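L544 (PDB 4AMQ) probably acts as a metal-dependent nucleotidyl transferase of the mimivirus virion, with a transferase domain followed by a helical domain. Local coordinates at residues A[302-307]-A[343-348]; A[309-312]-A[318-321]. One frame throughout, in Å; residues are numbered along the deposited sequence.

Overall arrangement
Both interactions lie in the helical domain of L544, on the same side of the chain's centre, and both draw on helix 297-311. Interaction 1 packs the middle of that helix against helix 334-368 and is buried, with only apolar isoleucine and leucine side chains in contact. Interaction 2 sits at the helix's C-terminal end, where it turns back to helix 319-331, and is only partly buried; a methionine methyl there meets an isoleucine on the inner side and an arginine on the exposed side. The centres of interaction 1 and interaction 2 are about 9 Å apart. Leu348 of interaction 1 joins them by touching both Ile311 and Ile321. Neither pairing has a hydrogen bond across it.

Interaction 1 of 2, residues A[302-307]-A[343-348]; sequences SIIISI and TLLTQL
Leu345 points from segment 343-348 of helix 334-368 toward segment 302-307 and meets two isoleucines with its branched end. Ile304 CD1 lies against both of its methyls, 3.8 Å from Leu345 CD1. Leu345 CD2 also reaches the next turn, where it is 4.0 Å from Ile307 CD1. Leu345 crosses both isoleucines at a slant. Ile304 does not start out facing the other segment; its second torsion (chi2 -66°) bends CD1 toward Leu345. Ile307 uses a different branch for each leucine. Its CG2 is 3.8 Å from Leu348 CD2, and these two side chains run past each other in opposite directions. Leu348 has CG anti to the backbone N (chi1 -174°), and from there its CD2 reaches Ile307. The axes of the two short segments stay 12.7 Å apart, so the side-chain ends alone bridge the gap. Tyr286 of helix 274-292 touches both Ile303 and Leu345 and fills in alongside. On the first helix, Ser306 OG donates to Ile303 O (2.8 Å), which also accepts from Ile307 N. The segments run in the same general direction, with a crossing angle of 31°. This is apolar packing between two helices in the buried interior of a helical domain.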
loop_
_atom_site.group_PDB
_atom_site.type_symbol
_atom_site.label_atom_id
_atom_site.label_comp_id
_atom_site.label_asym_id
_atom_site.label_seq_id
_atom_site.Cartn_x
_atom_site.Cartn_y
_atom_site.Cartn_z
ATOM N N SER A 302 -8.924 16.361 6.020
ATOM C CA SER A 302 -8.072 16.013 7.147
ATOM C C SER A 302 -6.693 15.570 6.648
ATOM O O SER A 302 -5.671 15.937 7.220
ATOM C CB SER A 302 -8.722 14.932 8.022
ATOM O OG SER A 302 -8.670 13.656 7.401
ATOM N N ILE A 303 -6.676 14.794 5.570
ATOM C CA ILE A 303 -5.426 14.338 4.979
ATOM C C ILE A 303 -4.609 15.510 4.434
ATOM O O ILE A 303 -3.416 15.625 4.714
ATOM C CB ILE A 303 -5.668 13.307 3.858
ATOM C CG1 ILE A 303 -6.098 11.962 4.452
ATOM C CG2 ILE A 303 -4.414 13.142 3.005
ATOM C CD1 ILE A 303 -6.451 10.911 3.411
ATOM N N ILE A 304 -5.262 16.378 3.665
ATOM C CA ILE A 304 -4.603 17.544 3.075
ATOM C C ILE A 304 -4.041 18.480 4.143
ATOM O O ILE A 304 -2.933 18.995 4.014
ATOM C CB ILE A 304 -5.564 18.335 2.170
ATOM C CG1 ILE A 304 -5.898 17.532 0.911
ATOM C CG2 ILE A 304 -4.961 19.683 1.793
ATOM C CD1 ILE A 304 -4.716 17.312 -0.005
ATOM N N ILE A 305 -4.811 18.701 5.199
ATOM C CA ILE A 305 -4.355 19.540 6.302
ATOM C C ILE A 305 -3.109 18.974 6.980
ATOM O O ILE A 305 -2.165 19.714 7.275
ATOM C CB ILE A 305 -5.463 19.745 7.344
ATOM C CG1 ILE A 305 -6.476 20.772 6.827
ATOM C CG2 ILE A 305 -4.867 20.192 8.671
ATOM C CD1 ILE A 305 -7.633 21.035 7.774
ATOM N N SER A 306 -3.101 17.665 7.227
ATOM C CA SER A 306 -1.957 17.032 7.872
ATOM C C SER A 306 -0.714 17.116 6.996
ATOM O O SER A 306 0.400 17.239 7.501
ATOM C CB SER A 306 -2.254 15.569 8.218
ATOM O OG SER A 306 -2.259 14.759 7.055
ATOM N N ILE A 307 -0.911 17.047 5.683
ATOM C CA ILE A 307 0.205 17.056 4.740
ATOM C C ILE A 307 0.827 18.444 4.623
ATOM O O ILE A 307 2.048 18.584 4.563
ATOM C CB ILE A 307 -0.230 16.558 3.345
ATOM C CG1 ILE A 307 -0.494 15.050 3.378
ATOM C CG2 ILE A 307 0.824 16.892 2.298
ATOM C CD1 ILE A 307 -0.824 14.451 2.025
ATOM N N THR A 343 -5.066 15.697 -8.009
ATOM C CA THR A 343 -4.161 16.096 -9.078
ATOM C C THR A 343 -2.885 16.744 -8.539
ATOM O O THR A 343 -1.779 16.408 -8.963
ATOM C CB THR A 343 -4.856 17.066 -10.053
ATOM O OG1 THR A 343 -5.878 16.365 -10.770
ATOM C CG2 THR A 343 -3.856 17.650 -11.043
ATOM N N LEU A 344 -3.042 17.667 -7.597
ATOM C CA LEU A 344 -1.894 18.358 -7.018
ATOM C C LEU A 344 -1.036 17.458 -6.125
ATOM O O LEU A 344 0.174 17.650 -6.027
ATOM C CB LEU A 344 -2.345 19.607 -6.259
ATOM C CG LEU A 344 -2.873 20.714 -7.177
ATOM C CD1 LEU A 344 -3.669 21.748 -6.400
ATOM C CD2 LEU A 344 -1.729 21.367 -7.946
ATOM N N LEU A 345 -1.657 16.478 -5.478
ATOM C CA LEU A 345 -0.906 15.539 -4.649
ATOM C C LEU A 345 0.008 14.675 -5.509
ATOM O O LEU A 345 1.001 14.139 -5.027
ATOM C CB LEU A 345 -1.842 14.658 -3.812
ATOM C CG LEU A 345 -2.521 15.326 -2.614
ATOM C CD1 LEU A 345 -3.396 14.326 -1.867
ATOM C CD2 LEU A 345 -1.491 15.943 -1.676
ATOM N N THR A 346 -0.331 14.549 -6.788
ATOM C CA THR A 346 0.495 13.786 -7.717
ATOM C C THR A 346 1.811 14.510 -8.004
ATOM O O THR A 346 2.875 13.890 -8.032
ATOM C CB THR A 346 -0.249 13.498 -9.030
ATOM O OG1 THR A 346 -1.338 12.604 -8.770
ATOM C CG2 THR A 346 0.691 12.862 -10.049
ATOM N N GLN A 347 1.735 15.820 -8.216
ATOM C CA GLN A 347 2.936 16.628 -8.387
ATOM C C GLN A 347 3.781 16.578 -7.123
ATOM O O GLN A 347 4.999 16.415 -7.185
ATOM C CB GLN A 347 2.574 18.079 -8.704
ATOM C CG GLN A 347 1.837 18.264 -10.017
ATOM C CD GLN A 347 1.264 19.663 -10.167
ATOM O OE1 GLN A 347 1.951 20.658 -9.929
ATOM N NE2 GLN A 347 -0.004 19.743 -10.556
ATOM N N LEU A 348 3.123 16.728 -5.977
ATOM C CA LEU A 348 3.802 16.698 -4.689
ATOM C C LEU A 348 4.499 15.359 -4.484
ATOM O O LEU A 348 5.623 15.302 -3.994
ATOM C CB LEU A 348 2.807 16.951 -3.555
ATOM C CG LEU A 348 3.400 17.083 -2.153
ATOM C CD1 LEU A 348 4.446 18.189 -2.115
ATOM C CD2 LEU A 348 2.306 17.339 -1.124
#

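Interaction 2 of 2, residues A[309-312]-A[318-321]; sequences KDIR and DMNI
The guanidinium of Arg312 has the methyl of Met319 over one of its faces. The closer touch is lower on the arginine chain, where Met319 CE lies 4.1 Å from Arg312 CG. The motif is a helix-loop-helix turn: helix 297-311 ends near here, a short loop follows, and helix 319-331 begins. Met319 reaches from the start of one helix to the end of the other. Its chain bends at chi2 and chi3 (-60° and -68°), which carries CE over to the other segment. Arg312 is extended from CG to NE, and the two side chains cross at about a right angle. Arg312 is exposed, so this part of the contact is at the surface.

The same methyl also meets a buried residue. Met319 CE is 4.3 Å from Ile311 CG2, a loose apolar contact. Ile311 packs further on Leu348 and Ile352 of helix 334-368, and Ile321 also touches Leu348. The turn is thus backed by that long helix.

No polar group bonds across the two segments; several find partners within their own segment or nearby. Asp310 OD2 forms a salt bridge with Arg282, and its OD1 forms one with Lys313. Lys309 NZ is 3.8 Å from Asp310 OD1, a long salt bridge. On the other side of the turn, Asp318 takes the N-cap position of helix 319-331. Its backbone O accepts from Ile321 N at 3.0 Å. Its side chain caps the helix start: Asn320 N donates to Asp318 OD1 at 3.2 Å, meeting the carboxylate from above its plane, 63° out of it.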
loop_
_atom_site.group_PDB
_atom_site.type_symbol
_atom_site.label_atom_id
_atom_site.label_comp_id
_atom_site.label_asym_id
_atom_site.label_seq_id
_atom_site.Cartn_x
_atom_site.Cartn_y
_atom_site.Cartn_z
ATOM N N LYS A 309 0.902 20.775 6.908
ATOM C CA LYS A 309 1.685 21.005 8.118
ATOM C C LYS A 309 3.043 20.301 8.082
ATOM O O LYS A 309 4.070 20.905 8.383
ATOM C CB LYS A 309 0.908 20.555 9.359
ATOM C CG LYS A 309 1.742 20.556 10.636
ATOM C CD LYS A 309 0.925 20.133 11.848
ATOM C CE LYS A 309 1.728 20.266 13.142
ATOM N NZ LYS A 309 2.860 19.297 13.233
ATOM N N ASP A 310 3.044 19.026 7.709
ATOM C CA ASP A 310 4.251 18.200 7.795
ATOM C C ASP A 310 5.249 18.430 6.663
ATOM O O ASP A 310 6.448 18.219 6.833
ATOM C CB ASP A 310 3.881 16.719 7.872
ATOM C CG ASP A 310 3.127 16.377 9.138
ATOM O OD1 ASP A 310 3.226 17.150 10.110
ATOM O OD2 ASP A 310 2.441 15.335 9.159
ATOM N N ILE A 311 4.749 18.859 5.510
ATOM C CA ILE A 311 5.584 19.067 4.334
ATOM C C ILE A 311 6.658 20.126 4.590
ATOM O O ILE A 311 7.715 20.124 3.951
ATOM C CB ILE A 311 4.719 19.484 3.128
ATOM C CG1 ILE A 311 5.451 19.218 1.821
ATOM C CG2 ILE A 311 4.323 20.940 3.227
ATOM C CD1 ILE A 311 5.696 17.768 1.587
ATOM N N ARG A 312 6.386 21.015 5.543
ATOM C CA ARG A 312 7.296 22.112 5.853
ATOM C C ARG A 312 8.524 21.625 6.615
ATOM O O ARG A 312 9.524 22.338 6.720
ATOM C CB ARG A 312 6.576 23.195 6.660
ATOM C CG ARG A 312 5.371 23.802 5.958
ATOM C CD ARG A 312 4.484 24.555 6.931
ATOM N NE ARG A 312 3.353 25.174 6.251
ATOM C CZ ARG A 312 3.410 26.348 5.630
ATOM N NH1 ARG A 312 4.547 27.031 5.604
ATOM N NH2 ARG A 312 2.332 26.837 5.034
ATOM N N ASP A 318 9.289 21.955 -3.597
ATOM C CA ASP A 318 8.729 23.093 -4.310
ATOM C C ASP A 318 7.466 23.563 -3.602
ATOM O O ASP A 318 6.374 23.061 -3.866
ATOM C CB ASP A 318 8.413 22.713 -5.757
ATOM C CG ASP A 318 7.834 23.865 -6.548
ATOM O OD1 ASP A 318 7.935 25.017 -6.078
ATOM O OD2 ASP A 318 7.286 23.622 -7.642
ATOM N N MET A 319 7.620 24.529 -2.702
ATOM C CA MET A 319 6.502 25.007 -1.893
ATOM C C MET A 319 5.411 25.712 -2.699
ATOM O O MET A 319 4.364 26.057 -2.156
ATOM C CB MET A 319 7.001 25.906 -0.757
ATOM C CG MET A 319 7.779 25.158 0.315
ATOM S SD MET A 319 6.787 23.869 1.098
ATOM C CE MET A 319 5.589 24.862 1.987
ATOM N N ASN A 320 5.652 25.921 -3.990
ATOM C CA ASN A 320 4.616 26.448 -4.875
ATOM C C ASN A 320 3.464 25.465 -5.019
ATOM O O ASN A 320 2.311 25.865 -5.180
ATOM C CB ASN A 320 5.182 26.781 -6.257
ATOM C CG ASN A 320 6.145 27.948 -6.228
ATOM O OD1 ASN A 320 6.139 28.751 -5.294
ATOM N ND2 ASN A 320 6.978 28.052 -7.257
ATOM N N ILE A 321 3.785 24.174 -4.971
ATOM C CA ILE A 321 2.770 23.128 -5.002
ATOM C C ILE A 321 1.822 23.298 -3.821
ATOM O O ILE A 321 0.607 23.152 -3.955
ATOM C CB ILE A 321 3.398 21.717 -4.937
ATOM C CG1 ILE A 321 4.389 21.506 -6.086
ATOM C CG2 ILE A 321 2.313 20.645 -4.948
ATOM C CD1 ILE A 321 3.783 21.676 -7.469
#